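Local structure of TRNA threonylcarbamoyladenosine dehydratase (Escherichia coli, 4D79) at residues B[88-93]-B[102-107]; B[34-39]-B[116-121]; B[162-167]-B[249-254]; B[122-127]-B[257-262]; B[8-13]-B[23-28]. The protein catalyses the ATP-dependent dehydration of threonylcarbamoyladenosine at position 37 of tRNAs to its cyclic form, and can also accept sulfur from the cysteine desulfurase CsdA. One frame throughout, in Å; residues are numbered along the deposited sequence. Where two conformers were deposited one is given.

Interaction 1 of 5, residues B[88-93]-B[102-107]; sequences VMAERI and VTVVDD
A90 and I93 meet V102 and V104 without any flat group between them: no ring, amide or carboxylate has a face or edge in this contact, whose closest approaches are all between methyl carbons. A90 CB sits between two valines, 3.6 Å from V102 CG1 and 3.6 Å from V104 CG2. These two valines are alternate residues of the strand and so present the same side to the helix. One turn along, I93 CG2 stands 3.5 Å from V102 CG2, a distance short for two carbons and evidence of tight packing. With CG1 anti to the backbone N (chi1 -174°), V102 splits its methyls, CG1 to A90 and CG2 to I93. The axes of 88-93 and 102-105 run antiparallel (178°), with a closest approach of 8.9 Å, as in the returning half of a beta-alpha-beta crossover. Strand 101-105 is one of two edge strands of the sheet within this chain and pairs with strand 56-60 through T103 and V105, while M89 and I93 turn to helix 42-51.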
# COMPACT_ATOMS: atom_id res chain seq x y z
N VAL B 88 -12.18 3.46 14.81
CA VAL B 88 -12.53 2.70 13.62
C VAL B 88 -11.40 1.77 13.22
O VAL B 88 -11.62 0.58 12.91
CB VAL B 88 -12.88 3.67 12.47
CG1 VAL B 88 -13.02 2.92 11.12
CG2 VAL B 88 -14.15 4.42 12.77
N MET B 89 -10.17 2.29 13.21
CA MET B 89 -9.02 1.49 12.85
C MET B 89 -8.76 0.40 13.89
O MET B 89 -8.37 -0.72 13.54
CB MET B 89 -7.81 2.39 12.69
CG MET B 89 -6.68 1.77 11.92
SD MET B 89 -7.14 1.39 10.22
CE MET B 89 -6.23 -0.11 9.96
N ALA B 90 -8.99 0.68 15.17
CA ALA B 90 -8.81 -0.36 16.19
C ALA B 90 -9.78 -1.52 15.99
O ALA B 90 -9.40 -2.69 16.15
CB ALA B 90 -8.98 0.21 17.59
N GLU B 91 -11.04 -1.22 15.68
CA GLU B 91 -12.01 -2.28 15.45
C GLU B 91 -11.63 -3.12 14.24
O GLU B 91 -11.85 -4.34 14.21
CB GLU B 91 -13.41 -1.70 15.25
CG GLU B 91 -14.45 -2.80 15.18
CD GLU B 91 -14.45 -3.67 16.43
OE1 GLU B 91 -14.11 -3.16 17.52
OE2 GLU B 91 -14.75 -4.88 16.30
N ARG B 92 -11.09 -2.47 13.20
CA ARG B 92 -10.60 -3.21 12.05
C ARG B 92 -9.45 -4.14 12.43
O ARG B 92 -9.41 -5.29 11.98
CB ARG B 92 -10.17 -2.24 10.97
CG ARG B 92 -9.78 -2.93 9.71
CD ARG B 92 -9.51 -1.93 8.57
NE ARG B 92 -8.80 -2.63 7.52
CZ ARG B 92 -9.39 -3.38 6.60
NH1 ARG B 92 -10.72 -3.49 6.58
NH2 ARG B 92 -8.65 -4.02 5.72
N ILE B 93 -8.51 -3.65 13.24
CA ILE B 93 -7.37 -4.48 13.64
C ILE B 93 -7.85 -5.70 14.41
O ILE B 93 -7.32 -6.81 14.24
CB ILE B 93 -6.35 -3.65 14.45
CG1 ILE B 93 -5.66 -2.66 13.49
CG2 ILE B 93 -5.35 -4.56 15.14
CD1 ILE B 93 -4.82 -1.64 14.17
N VAL B 102 -4.87 -4.00 21.22
CA VAL B 102 -4.96 -2.69 20.59
C VAL B 102 -5.33 -1.64 21.62
O VAL B 102 -6.33 -1.79 22.33
CB VAL B 102 -6.00 -2.68 19.46
CG1 VAL B 102 -5.93 -1.35 18.75
CG2 VAL B 102 -5.74 -3.82 18.51
N THR B 103 -4.57 -0.57 21.66
CA THR B 103 -4.84 0.54 22.58
C THR B 103 -5.12 1.78 21.74
O THR B 103 -4.40 2.06 20.78
CB THR B 103 -3.66 0.79 23.51
OG1 THR B 103 -3.36 -0.42 24.22
CG2 THR B 103 -3.94 1.97 24.50
N VAL B 104 -6.19 2.50 22.09
CA VAL B 104 -6.54 3.76 21.46
C VAL B 104 -6.24 4.87 22.44
O VAL B 104 -6.69 4.82 23.58
CB VAL B 104 -8.03 3.79 21.06
CG1 VAL B 104 -8.48 5.18 20.65
CG2 VAL B 104 -8.28 2.78 19.94
N VAL B 105 -5.45 5.84 21.99
CA VAL B 105 -5.25 7.12 22.66
C VAL B 105 -5.99 8.18 21.85
O VAL B 105 -5.55 8.58 20.76
CB VAL B 105 -3.76 7.45 22.78
CG1 VAL B 105 -3.55 8.83 23.47
CG2 VAL B 105 -3.07 6.37 23.55
N ASP B 106 -7.11 8.64 22.38
CA ASP B 106 -7.96 9.60 21.68
C ASP B 106 -7.48 11.01 22.03
O ASP B 106 -8.08 11.73 22.83
CB ASP B 106 -9.42 9.39 22.07
CG ASP B 106 -10.36 10.31 21.34
OD1 ASP B 106 -9.95 10.88 20.31
OD2 ASP B 106 -11.51 10.48 21.80
N ASP B 107 -6.37 11.41 21.42
CA ASP B 107 -5.67 12.64 21.78
C ASP B 107 -4.66 12.95 20.69
O ASP B 107 -4.38 12.12 19.82
CB ASP B 107 -4.97 12.50 23.14
CG ASP B 107 -4.70 13.84 23.84
OD1 ASP B 107 -5.02 14.91 23.30
OD2 ASP B 107 -4.16 13.80 24.96

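Interaction 2 of 5, residues B[34-39]-B[116-121]; sequences CVVGIG and QYMSVG. With ATP (adenosine-5'-triphosphate), chain K.
The thioether methyl of M118 carries the whole protein contact, its CE lying 4.1 Å from C34 SG and, at a looser 4.4 Å, from V36 CG2. M118 reaches the strand by curling: CG is anti to the carbonyl carbon, and a second bend at chi2 (-60°) turns the thioether inward. Only 74 Å² is buried between the segments, yet all three residues are enclosed, because other parts of the chain complete the packing.

The closer contacts lie on the nucleotide side. The two methyls of V36 face different partners, CG2 toward M118 and CG1 toward the adenine, where it comes 3.5 Å from C2 of ATP. Further on, the chain follows the nucleotide from base to phosphate side, with G37 N 3.6 Å from adenine N3 of ATP and G39 CA 3.4 Å from O5' of ATP. This glycine-rich turn after the strand is consistent with a Rossmann-type nucleotide loop, and D61 OD2 holds it by accepting from I38 N. The far end of 116-121 is the opposite case: a type I turn from M118 to G121, whose last three residues are exposed.

Strand 32-36 runs between its sheet neighbours, pairing with strand 56-60 through V35 and with strand 124-127 through C34 and V36. Helix 132-144 closes over M118 with L138, Y141 and C142.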
# COMPACT_ATOMS: atom_id res chain seq x y z
N CYS B 34 3.67 1.81 18.30
CA CYS B 34 2.80 2.96 18.40
C CYS B 34 2.77 3.65 17.04
O CYS B 34 3.82 3.95 16.48
CB CYS B 34 3.31 3.91 19.49
SG CYS B 34 2.27 5.33 19.77
N VAL B 35 1.57 3.88 16.52
CA VAL B 35 1.37 4.68 15.31
C VAL B 35 0.73 5.99 15.73
O VAL B 35 -0.34 6.00 16.36
CB VAL B 35 0.52 3.96 14.25
CG1 VAL B 35 0.45 4.78 13.01
CG2 VAL B 35 1.12 2.59 13.99
N VAL B 36 1.40 7.08 15.45
CA VAL B 36 0.91 8.41 15.82
C VAL B 36 0.42 9.07 14.54
O VAL B 36 1.21 9.36 13.63
CB VAL B 36 1.97 9.28 16.51
CG1 VAL B 36 1.31 10.55 17.03
CG2 VAL B 36 2.65 8.57 17.65
N GLY B 37 -0.88 9.33 14.50
CA GLY B 37 -1.49 9.85 13.29
C GLY B 37 -2.03 8.73 12.41
O GLY B 37 -1.27 8.01 11.78
N ILE B 38 -3.35 8.59 12.36
CA ILE B 38 -4.01 7.50 11.65
C ILE B 38 -4.65 8.05 10.38
O ILE B 38 -5.84 7.84 10.09
CB ILE B 38 -5.01 6.80 12.60
CG1 ILE B 38 -4.35 6.46 13.94
CG2 ILE B 38 -5.57 5.53 11.98
CD1 ILE B 38 -3.08 5.65 13.80
N GLY B 39 -3.85 8.71 9.55
CA GLY B 39 -4.37 9.32 8.33
C GLY B 39 -3.89 8.66 7.06
O GLY B 39 -3.86 7.42 6.93
N GLN B 116 4.39 11.23 28.76
CA GLN B 116 3.40 10.30 29.30
C GLN B 116 2.99 9.27 28.25
O GLN B 116 2.95 8.06 28.52
CB GLN B 116 2.18 11.09 29.79
CG GLN B 116 0.98 10.24 30.20
CD GLN B 116 -0.26 11.07 30.51
OE1 GLN B 116 -0.18 12.29 30.62
NE2 GLN B 116 -1.41 10.40 30.61
N TYR B 117 2.71 9.72 27.03
CA TYR B 117 2.26 8.75 26.05
C TYR B 117 3.41 7.83 25.62
O TYR B 117 3.18 6.65 25.36
CB TYR B 117 1.62 9.47 24.85
CG TYR B 117 0.26 10.04 25.18
CD1 TYR B 117 -0.61 9.38 26.03
CD2 TYR B 117 -0.16 11.26 24.66
CE1 TYR B 117 -1.84 9.88 26.34
CE2 TYR B 117 -1.40 11.76 24.96
CZ TYR B 117 -2.24 11.07 25.81
OH TYR B 117 -3.49 11.55 26.13
N MET B 118 4.63 8.32 25.63
CA MET B 118 5.73 7.46 25.22
C MET B 118 6.24 6.61 26.39
O MET B 118 7.14 5.78 26.18
CB MET B 118 6.87 8.30 24.64
CG MET B 118 6.52 8.95 23.32
SD MET B 118 6.07 7.80 22.00
CE MET B 118 4.38 8.27 21.72
N SER B 119 5.62 6.71 27.57
CA SER B 119 6.11 6.06 28.78
C SER B 119 5.82 4.57 28.81
O SER B 119 6.35 3.88 29.68
CB SER B 119 5.46 6.71 30.03
OG SER B 119 5.70 8.10 30.07
N VAL B 120 5.04 4.05 27.87
CA VAL B 120 4.70 2.64 27.86
C VAL B 120 5.88 1.76 27.47
O VAL B 120 5.91 0.58 27.84
CB VAL B 120 3.53 2.40 26.88
CG1 VAL B 120 3.20 0.91 26.74
CG2 VAL B 120 2.30 3.19 27.32
N GLY B 121 6.88 2.30 26.78
CA GLY B 121 7.99 1.46 26.37
C GLY B 121 7.71 0.74 25.06
O GLY B 121 7.56 -0.49 25.02
PG ATP K . -7.59 16.68 6.64
O1G ATP K . -8.19 17.22 5.36
O2G ATP K . -8.60 16.13 7.62
O3G ATP K . -6.52 17.57 7.23
PB ATP K . -5.86 14.48 7.11
O1B ATP K . -5.02 15.38 7.98
O2B ATP K . -6.67 13.33 7.69
O3B ATP K . -6.79 15.38 6.15
PA ATP K . -3.49 13.19 6.30
O1A ATP K . -2.50 14.35 6.26
O2A ATP K . -3.35 12.08 5.30
O3A ATP K . -4.92 13.84 5.98
O5' ATP K . -3.62 12.58 7.79
C5' ATP K . -2.86 13.03 8.93
C4' ATP K . -3.27 12.45 10.29
O4' ATP K . -2.33 12.76 11.36
C3' ATP K . -4.62 12.98 10.76
O3' ATP K . -5.55 11.91 11.03
C2' ATP K . -4.30 13.74 12.03
O2' ATP K . -5.37 13.71 12.96
C1' ATP K . -3.06 13.04 12.58
N9 ATP K . -2.40 13.88 13.63
C8 ATP K . -2.08 15.19 13.43
N7 ATP K . -1.51 15.75 14.53
C5 ATP K . -1.46 14.79 15.46
C6 ATP K . -0.95 14.74 16.84
N6 ATP K . -0.43 15.84 17.38
N1 ATP K . -1.05 13.60 17.53
C2 ATP K . -1.61 12.50 16.98
N3 ATP K . -2.10 12.47 15.72
C4 ATP K . -2.05 13.56 14.90

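Interaction 3 of 5, residues B[162-167]-B[249-254]; sequences TQIQVT and GFVAVS. With NA (sodium ion), chain J.
V251 is the one helix residue that touches the strand, and its two methyls divide the work: CG2 lies 3.9 Å from I164 CG2, while CG1 approaches V166 CG2 at 3.6 Å. The second distance is less certain, since V166 was deposited in two conformers. With I164 CG2 anti to the backbone N, this branch is the one that crosses V251.

In the next shell, I164 O accepts hydrogen bonds from two waters, at 2.7 Å from water 1 and 2.8 Å from water 2. Both waters also bind the sodium ion, as do waters 3 and 4. T162 O reaches the sodium directly at 2.3 Å, and T162 O of the second subunit is the sixth ligand. T162 OG1 is in turn tied to D160, and V251 also packs on T162 of the second subunit.

The chemistry is thus split: a plain hydrocarbon contact seats the strand on helix 242-266, while uncharged oxygens alone bind a hydrated cation shared by both subunits.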
# COMPACT_ATOMS: atom_id res chain seq x y z
N THR B 162 7.33 4.31 -6.69
CA THR B 162 8.64 3.68 -6.78
C THR B 162 9.78 4.59 -6.39
O THR B 162 10.93 4.14 -6.37
CB THR B 162 8.91 3.17 -8.21
OG1 THR B 162 9.04 4.30 -9.10
CG2 THR B 162 7.80 2.30 -8.68
N GLN B 163 9.53 5.86 -6.09
CA GLN B 163 10.59 6.77 -5.67
C GLN B 163 10.65 6.97 -4.15
O GLN B 163 11.51 7.72 -3.67
CB GLN B 163 10.43 8.12 -6.37
CG GLN B 163 10.76 8.07 -7.85
CD GLN B 163 10.82 9.43 -8.50
OE1 GLN B 163 11.65 10.28 -8.15
NE2 GLN B 163 9.92 9.65 -9.45
N ILE B 164 9.84 6.24 -3.39
CA ILE B 164 9.84 6.33 -1.93
C ILE B 164 11.04 5.58 -1.38
O ILE B 164 11.36 4.48 -1.82
CB ILE B 164 8.51 5.77 -1.37
CG1 ILE B 164 7.34 6.55 -1.96
CG2 ILE B 164 8.50 5.72 0.15
CD1 ILE B 164 5.97 5.94 -1.74
N GLN B 165 11.70 6.16 -0.39
CA GLN B 165 12.88 5.56 0.21
C GLN B 165 13.04 6.12 1.62
O GLN B 165 12.26 6.97 2.07
CB GLN B 165 14.12 5.78 -0.66
CG GLN B 165 14.25 7.14 -1.21
CD GLN B 165 15.29 7.24 -2.30
OE1 GLN B 165 16.48 7.17 -2.03
NE2 GLN B 165 14.84 7.36 -3.54
N VAL B 166 14.05 5.63 2.33
CA VAL B 166 14.32 5.98 3.72
C VAL B 166 15.71 6.59 3.79
O VAL B 166 16.67 5.99 3.30
CB VAL B 166 14.22 4.76 4.66
CG1 VAL B 166 14.33 5.21 6.11
CG2 VAL B 166 12.93 4.00 4.44
N THR B 167 15.82 7.75 4.44
CA THR B 167 17.11 8.37 4.65
C THR B 167 17.07 9.18 5.95
O THR B 167 16.03 9.31 6.61
CB THR B 167 17.49 9.24 3.43
OG1 THR B 167 18.89 9.53 3.43
CG2 THR B 167 16.72 10.53 3.41
N GLY B 249 3.48 4.50 4.36
CA GLY B 249 3.25 3.75 5.58
C GLY B 249 3.84 2.36 5.51
O GLY B 249 4.36 1.86 6.51
N PHE B 250 3.74 1.70 4.34
CA PHE B 250 4.29 0.35 4.19
C PHE B 250 5.81 0.36 4.25
O PHE B 250 6.42 -0.53 4.87
CB PHE B 250 3.82 -0.31 2.89
CG PHE B 250 2.36 -0.60 2.84
CD1 PHE B 250 1.59 -0.62 3.99
CD2 PHE B 250 1.75 -0.86 1.62
CE1 PHE B 250 0.26 -0.88 3.93
CE2 PHE B 250 0.39 -1.13 1.56
CZ PHE B 250 -0.34 -1.16 2.68
N VAL B 251 6.44 1.37 3.64
CA VAL B 251 7.90 1.46 3.71
C VAL B 251 8.34 1.74 5.15
O VAL B 251 9.33 1.19 5.64
CB VAL B 251 8.42 2.51 2.73
CG1 VAL B 251 9.87 2.87 3.03
CG2 VAL B 251 8.26 2.04 1.29
N ALA B 252 7.60 2.61 5.85
CA ALA B 252 7.92 2.84 7.26
C ALA B 252 7.87 1.55 8.09
O ALA B 252 8.75 1.30 8.91
CB ALA B 252 6.97 3.89 7.84
N VAL B 253 6.83 0.73 7.91
CA VAL B 253 6.71 -0.53 8.67
C VAL B 253 7.83 -1.49 8.32
O VAL B 253 8.51 -2.03 9.21
CB VAL B 253 5.32 -1.15 8.45
CG1 VAL B 253 5.19 -2.53 8.97
CG2 VAL B 253 4.27 -0.26 9.11
N SER B 254 8.10 -1.66 7.03
CA SER B 254 9.17 -2.57 6.61
C SER B 254 10.51 -2.14 7.17
O SER B 254 11.32 -2.98 7.57
CB SER B 254 9.25 -2.64 5.09
OG SER B 254 8.19 -3.42 4.53
NA NA J . 11.59 2.22 -5.24
O HOH W 1 9.97 2.88 -3.44
O HOH W 2 12.96 3.67 -3.96
O HOH W 3 9.52 0.73 -5.33
O HOH W 4 12.14 1.05 -7.39

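Interaction 4 of 5, residues B[122-127]-B[257-262]; sequences YSYVID and LKKMMA
S123 and M260 have the nearest CA atoms, 7.9 Å apart, a spacing that side chains must fill where helix 242-266 packs on strand 124-127, a parallel strand of the Rossmann-like sheet. The bridge is a Met-aromatic contact: M260 SD lies 5.1 Å from the centroid of the Y124 ring, 61° off the ring normal, so that the sulfur approaches obliquely. The tighter touch is made by M260 CG, 3.6 Å from Y124 CD2, as the two side chains lie alongside each other, pointing opposite ways. A chi1 of -127°, off the staggered values, places the Y124 ring against M260 and K259. Its hydroxyl ends beside the aliphatic root of K259, whose exposed chain leads away from the contact; the same OH has a weak hydrogen bond to a glycerol. S123 OG accepts a hydrogen bond from H32 N, and CB is the atom that meets the helix. The bend at M260 chi3 (64°) directs the methyl there, with CE 4.1 Å from S123 CB, while Y124 OH stands 3.3 Å from K259 CB.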
# COMPACT_ATOMS: atom_id res chain seq x y z
N TYR B 122 7.61 1.49 23.98
CA TYR B 122 7.30 0.89 22.68
C TYR B 122 8.53 0.24 22.07
O TYR B 122 9.64 0.75 22.19
CB TYR B 122 6.77 1.96 21.74
CG TYR B 122 5.47 2.53 22.23
CD1 TYR B 122 4.33 1.73 22.31
CD2 TYR B 122 5.37 3.85 22.59
CE1 TYR B 122 3.14 2.24 22.77
CE2 TYR B 122 4.17 4.38 23.04
CZ TYR B 122 3.07 3.58 23.13
OH TYR B 122 1.89 4.11 23.58
N SER B 123 8.31 -0.88 21.36
CA SER B 123 9.34 -1.44 20.50
C SER B 123 9.71 -0.50 19.36
O SER B 123 10.84 -0.52 18.88
CB SER B 123 8.88 -2.76 19.89
OG SER B 123 8.27 -3.60 20.84
N TYR B 124 8.75 0.28 18.86
CA TYR B 124 8.98 1.19 17.75
C TYR B 124 7.86 2.22 17.76
O TYR B 124 6.72 1.91 18.11
CB TYR B 124 9.00 0.47 16.38
CG TYR B 124 10.25 0.78 15.58
CD1 TYR B 124 10.36 1.95 14.81
CD2 TYR B 124 11.32 -0.08 15.61
CE1 TYR B 124 11.52 2.23 14.10
CE2 TYR B 124 12.47 0.19 14.93
CZ TYR B 124 12.56 1.33 14.16
OH TYR B 124 13.74 1.57 13.52
N VAL B 125 8.17 3.42 17.29
CA VAL B 125 7.18 4.47 17.07
C VAL B 125 7.17 4.82 15.58
O VAL B 125 8.23 5.08 14.99
CB VAL B 125 7.45 5.72 17.93
CG1 VAL B 125 6.42 6.82 17.64
CG2 VAL B 125 7.41 5.33 19.44
N ILE B 126 6.00 4.83 14.98
CA ILE B 126 5.81 5.24 13.59
C ILE B 126 5.11 6.60 13.61
O ILE B 126 3.97 6.74 14.07
CB ILE B 126 5.03 4.20 12.78
CG1 ILE B 126 5.81 2.87 12.74
CG2 ILE B 126 4.76 4.72 11.36
CD1 ILE B 126 5.13 1.79 12.02
N ASP B 127 5.83 7.61 13.18
CA ASP B 127 5.34 8.97 13.24
C ASP B 127 4.72 9.31 11.89
O ASP B 127 5.42 9.48 10.89
CB ASP B 127 6.45 9.94 13.58
CG ASP B 127 6.11 11.34 13.17
OD1 ASP B 127 4.92 11.68 13.31
OD2 ASP B 127 7.00 12.10 12.75
N LEU B 257 10.48 -3.01 10.97
CA LEU B 257 10.62 -4.46 11.20
C LEU B 257 12.03 -4.93 10.90
O LEU B 257 12.57 -5.77 11.64
CB LEU B 257 9.63 -5.25 10.37
CG LEU B 257 8.15 -5.02 10.66
CD1 LEU B 257 7.28 -5.96 9.87
CD2 LEU B 257 7.84 -5.18 12.13
N LYS B 258 12.64 -4.39 9.85
CA LYS B 258 14.03 -4.73 9.57
C LYS B 258 14.97 -4.30 10.69
O LYS B 258 15.89 -5.04 11.07
CB LYS B 258 14.44 -4.10 8.26
CG LYS B 258 15.90 -4.24 7.95
CD LYS B 258 16.18 -3.59 6.61
CE LYS B 258 16.07 -2.08 6.73
NZ LYS B 258 16.65 -1.39 5.54
N LYS B 259 14.80 -3.08 11.17
CA LYS B 259 15.66 -2.61 12.26
C LYS B 259 15.44 -3.42 13.54
O LYS B 259 16.40 -3.68 14.27
CB LYS B 259 15.43 -1.12 12.47
CG LYS B 259 15.87 -0.29 11.33
CD LYS B 259 17.34 -0.45 11.03
CE LYS B 259 17.74 0.32 9.78
NZ LYS B 259 19.19 0.08 9.50
N MET B 260 14.20 -3.82 13.83
CA MET B 260 13.94 -4.66 15.00
C MET B 260 14.62 -6.02 14.86
O MET B 260 15.20 -6.54 15.82
CB MET B 260 12.44 -4.85 15.20
CG MET B 260 11.73 -3.62 15.56
SD MET B 260 9.94 -3.77 15.39
CE MET B 260 9.67 -5.03 16.62
N MET B 261 14.55 -6.61 13.67
CA MET B 261 15.21 -7.89 13.44
C MET B 261 16.73 -7.73 13.52
O MET B 261 17.40 -8.56 14.16
CB MET B 261 14.78 -8.46 12.09
CG MET B 261 13.38 -9.01 12.11
SD MET B 261 12.76 -9.51 10.51
CE MET B 261 13.95 -10.71 9.94
N ALA B 262 17.27 -6.64 12.97
CA ALA B 262 18.72 -6.45 13.01
C ALA B 262 19.20 -6.28 14.45
O ALA B 262 20.26 -6.80 14.82
CB ALA B 262 19.14 -5.25 12.17

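Interaction 5 of 5, residues B[8-13]-B[23-28]; sequences AWRQRF and KALQLF
L25 supplies the apolar part of this contact, reaching across from helix 22-29 to three residues of helix 7-20. Its CD1 lies 3.8 Å from F13 CB and also 3.8 Å from F13 O, and it comes up to the indole of W9 at the edge, 4.4 Å from NE1. The other methyl, L25 CD2, is a loose 4.5 Å from R10 CG. Extension of L25, with CG anti to the backbone N (chi1 -172°), lets the side chain span segments 8-13 and 23-28, whose axes come no closer than 12.4 Å and are turned by 111°.

Aromatic packing is internal to the first helix: F13 CD2 sits 3.5 Å above one face of the W9 ring, toward its rim. The polar link is made by water 5, which lies in the indole plane and accepts from W9 NE1 at 2.9 Å, then donates to L25 O at 2.9 Å. Charge stays at the margin, where R10 forms a salt bridge with D7 of its own helix. T70 of the second subunit packs on F13.

The buried indole N-H needs an acceptor, and the water supplies one. By gripping a helix carbonyl at the same time, it bridges W9 NE1 and L25 O, which do not bond directly.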
# COMPACT_ATOMS: atom_id res chain seq x y z
N ALA B 8 -4.41 -20.50 15.92
CA ALA B 8 -5.07 -19.53 15.06
C ALA B 8 -4.11 -18.46 14.55
O ALA B 8 -4.18 -18.07 13.38
CB ALA B 8 -6.25 -18.89 15.79
N TRP B 9 -3.25 -17.94 15.42
CA TRP B 9 -2.22 -17.00 15.03
C TRP B 9 -1.32 -17.58 13.95
O TRP B 9 -0.95 -16.88 12.99
CB TRP B 9 -1.41 -16.64 16.26
CG TRP B 9 -0.50 -15.45 16.17
CD1 TRP B 9 0.59 -15.31 15.40
CD2 TRP B 9 -0.62 -14.25 16.93
NE1 TRP B 9 1.18 -14.10 15.62
CE2 TRP B 9 0.45 -13.43 16.56
CE3 TRP B 9 -1.52 -13.81 17.90
CZ2 TRP B 9 0.63 -12.16 17.11
CZ3 TRP B 9 -1.33 -12.57 18.46
CH2 TRP B 9 -0.26 -11.76 18.07
N ARG B 10 -0.91 -18.84 14.10
CA ARG B 10 -0.10 -19.44 13.04
C ARG B 10 -0.88 -19.60 11.73
O ARG B 10 -0.27 -19.59 10.66
CB ARG B 10 0.50 -20.77 13.48
CG ARG B 10 1.82 -20.65 14.23
CD ARG B 10 2.45 -22.04 14.43
NE ARG B 10 1.60 -22.77 15.33
CZ ARG B 10 1.68 -22.69 16.65
NH1 ARG B 10 2.60 -21.95 17.26
NH2 ARG B 10 0.83 -23.38 17.37
N GLN B 11 -2.20 -19.78 11.78
CA GLN B 11 -2.95 -19.83 10.52
C GLN B 11 -2.96 -18.46 9.86
O GLN B 11 -2.83 -18.34 8.64
CB GLN B 11 -4.38 -20.30 10.76
CG GLN B 11 -4.49 -21.80 11.10
CD GLN B 11 -3.79 -22.67 10.09
OE1 GLN B 11 -2.72 -23.23 10.37
NE2 GLN B 11 -4.36 -22.75 8.90
N ARG B 12 -3.17 -17.41 10.66
CA ARG B 12 -3.21 -16.05 10.11
C ARG B 12 -1.84 -15.63 9.58
O ARG B 12 -1.76 -14.98 8.54
CB ARG B 12 -3.69 -15.08 11.17
CG ARG B 12 -5.13 -15.27 11.58
CD ARG B 12 -5.60 -14.20 12.55
NE ARG B 12 -7.04 -14.35 12.70
CZ ARG B 12 -7.66 -15.00 13.67
NH1 ARG B 12 -6.99 -15.48 14.72
NH2 ARG B 12 -8.97 -15.06 13.64
N PHE B 13 -0.76 -16.02 10.27
CA PHE B 13 0.56 -15.43 10.01
C PHE B 13 1.61 -16.46 9.62
O PHE B 13 2.80 -16.15 9.62
CB PHE B 13 0.98 -14.58 11.21
CG PHE B 13 -0.00 -13.49 11.49
CD1 PHE B 13 -0.22 -12.46 10.56
CD2 PHE B 13 -0.74 -13.48 12.65
CE1 PHE B 13 -1.15 -11.46 10.82
CE2 PHE B 13 -1.66 -12.49 12.91
CZ PHE B 13 -1.88 -11.50 11.97
N LYS B 23 11.86 -16.97 14.46
CA LYS B 23 12.25 -16.07 15.53
C LYS B 23 11.58 -14.72 15.36
O LYS B 23 11.09 -14.12 16.33
CB LYS B 23 13.77 -15.94 15.55
CG LYS B 23 14.32 -15.23 16.79
CD LYS B 23 15.83 -15.44 16.91
CE LYS B 23 16.38 -14.87 18.21
NZ LYS B 23 16.35 -13.38 18.24
N ALA B 24 11.51 -14.24 14.12
CA ALA B 24 10.83 -12.99 13.84
C ALA B 24 9.35 -13.07 14.19
O ALA B 24 8.77 -12.09 14.65
CB ALA B 24 11.03 -12.64 12.37
N LEU B 25 8.69 -14.19 13.89
CA LEU B 25 7.26 -14.27 14.22
C LEU B 25 7.04 -13.99 15.71
O LEU B 25 6.10 -13.29 16.09
CB LEU B 25 6.70 -15.64 13.84
CG LEU B 25 5.17 -15.77 13.96
CD1 LEU B 25 4.44 -15.02 12.83
CD2 LEU B 25 4.74 -17.25 13.98
N GLN B 26 7.86 -14.57 16.56
CA GLN B 26 7.73 -14.34 17.99
C GLN B 26 8.15 -12.92 18.37
O GLN B 26 7.51 -12.29 19.22
CB GLN B 26 8.54 -15.38 18.78
CG GLN B 26 8.39 -15.22 20.27
CD GLN B 26 7.04 -15.62 20.78
OE1 GLN B 26 6.68 -16.80 20.83
NE2 GLN B 26 6.24 -14.62 21.09
N LEU B 27 9.20 -12.40 17.73
CA LEU B 27 9.60 -11.01 17.99
C LEU B 27 8.45 -10.06 17.70
O LEU B 27 8.20 -9.13 18.47
CB LEU B 27 10.81 -10.65 17.11
CG LEU B 27 11.38 -9.23 17.25
CD1 LEU B 27 12.06 -9.05 18.62
CD2 LEU B 27 12.35 -8.97 16.12
N PHE B 28 7.78 -10.25 16.55
CA PHE B 28 6.65 -9.41 16.19
C PHE B 28 5.50 -9.58 17.17
O PHE B 28 4.85 -8.59 17.57
CB PHE B 28 6.18 -9.72 14.75
CG PHE B 28 7.22 -9.49 13.66
CD1 PHE B 28 8.38 -8.78 13.89
CD2 PHE B 28 7.00 -10.00 12.36
CE1 PHE B 28 9.32 -8.58 12.85
CE2 PHE B 28 7.94 -9.79 11.34
CZ PHE B 28 9.09 -9.09 11.60
O HOH W 5 3.56 -12.65 14.95

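How the interactions relate
Four of the five contacts reach the same sheet; interaction 5 joins two N-terminal helices, and its centre is about 21 Å from the centre of the chain. Interactions 2, 3 and 5 are buried, 2 at the nucleotide, 3 at the sodium site between subunits and 5 although it lies far from the chain centre, whereas interactions 1 and 4 are only partly buried. Interactions 3 and 4 share helix 242-266, and V253 CG2 lies 3.7 Å from I126 CD1. Interactions 2 and 4 are joined by pairing of strands 32-36 and 124-127, and a probable hydrogen bond between Y117 OH of interaction 2 and D107 OD2 joins it to interaction 1. Protein contacts are aliphatic in 1 and 3, sulfur-bearing in 2 and 4, and partly water-bridged in 5.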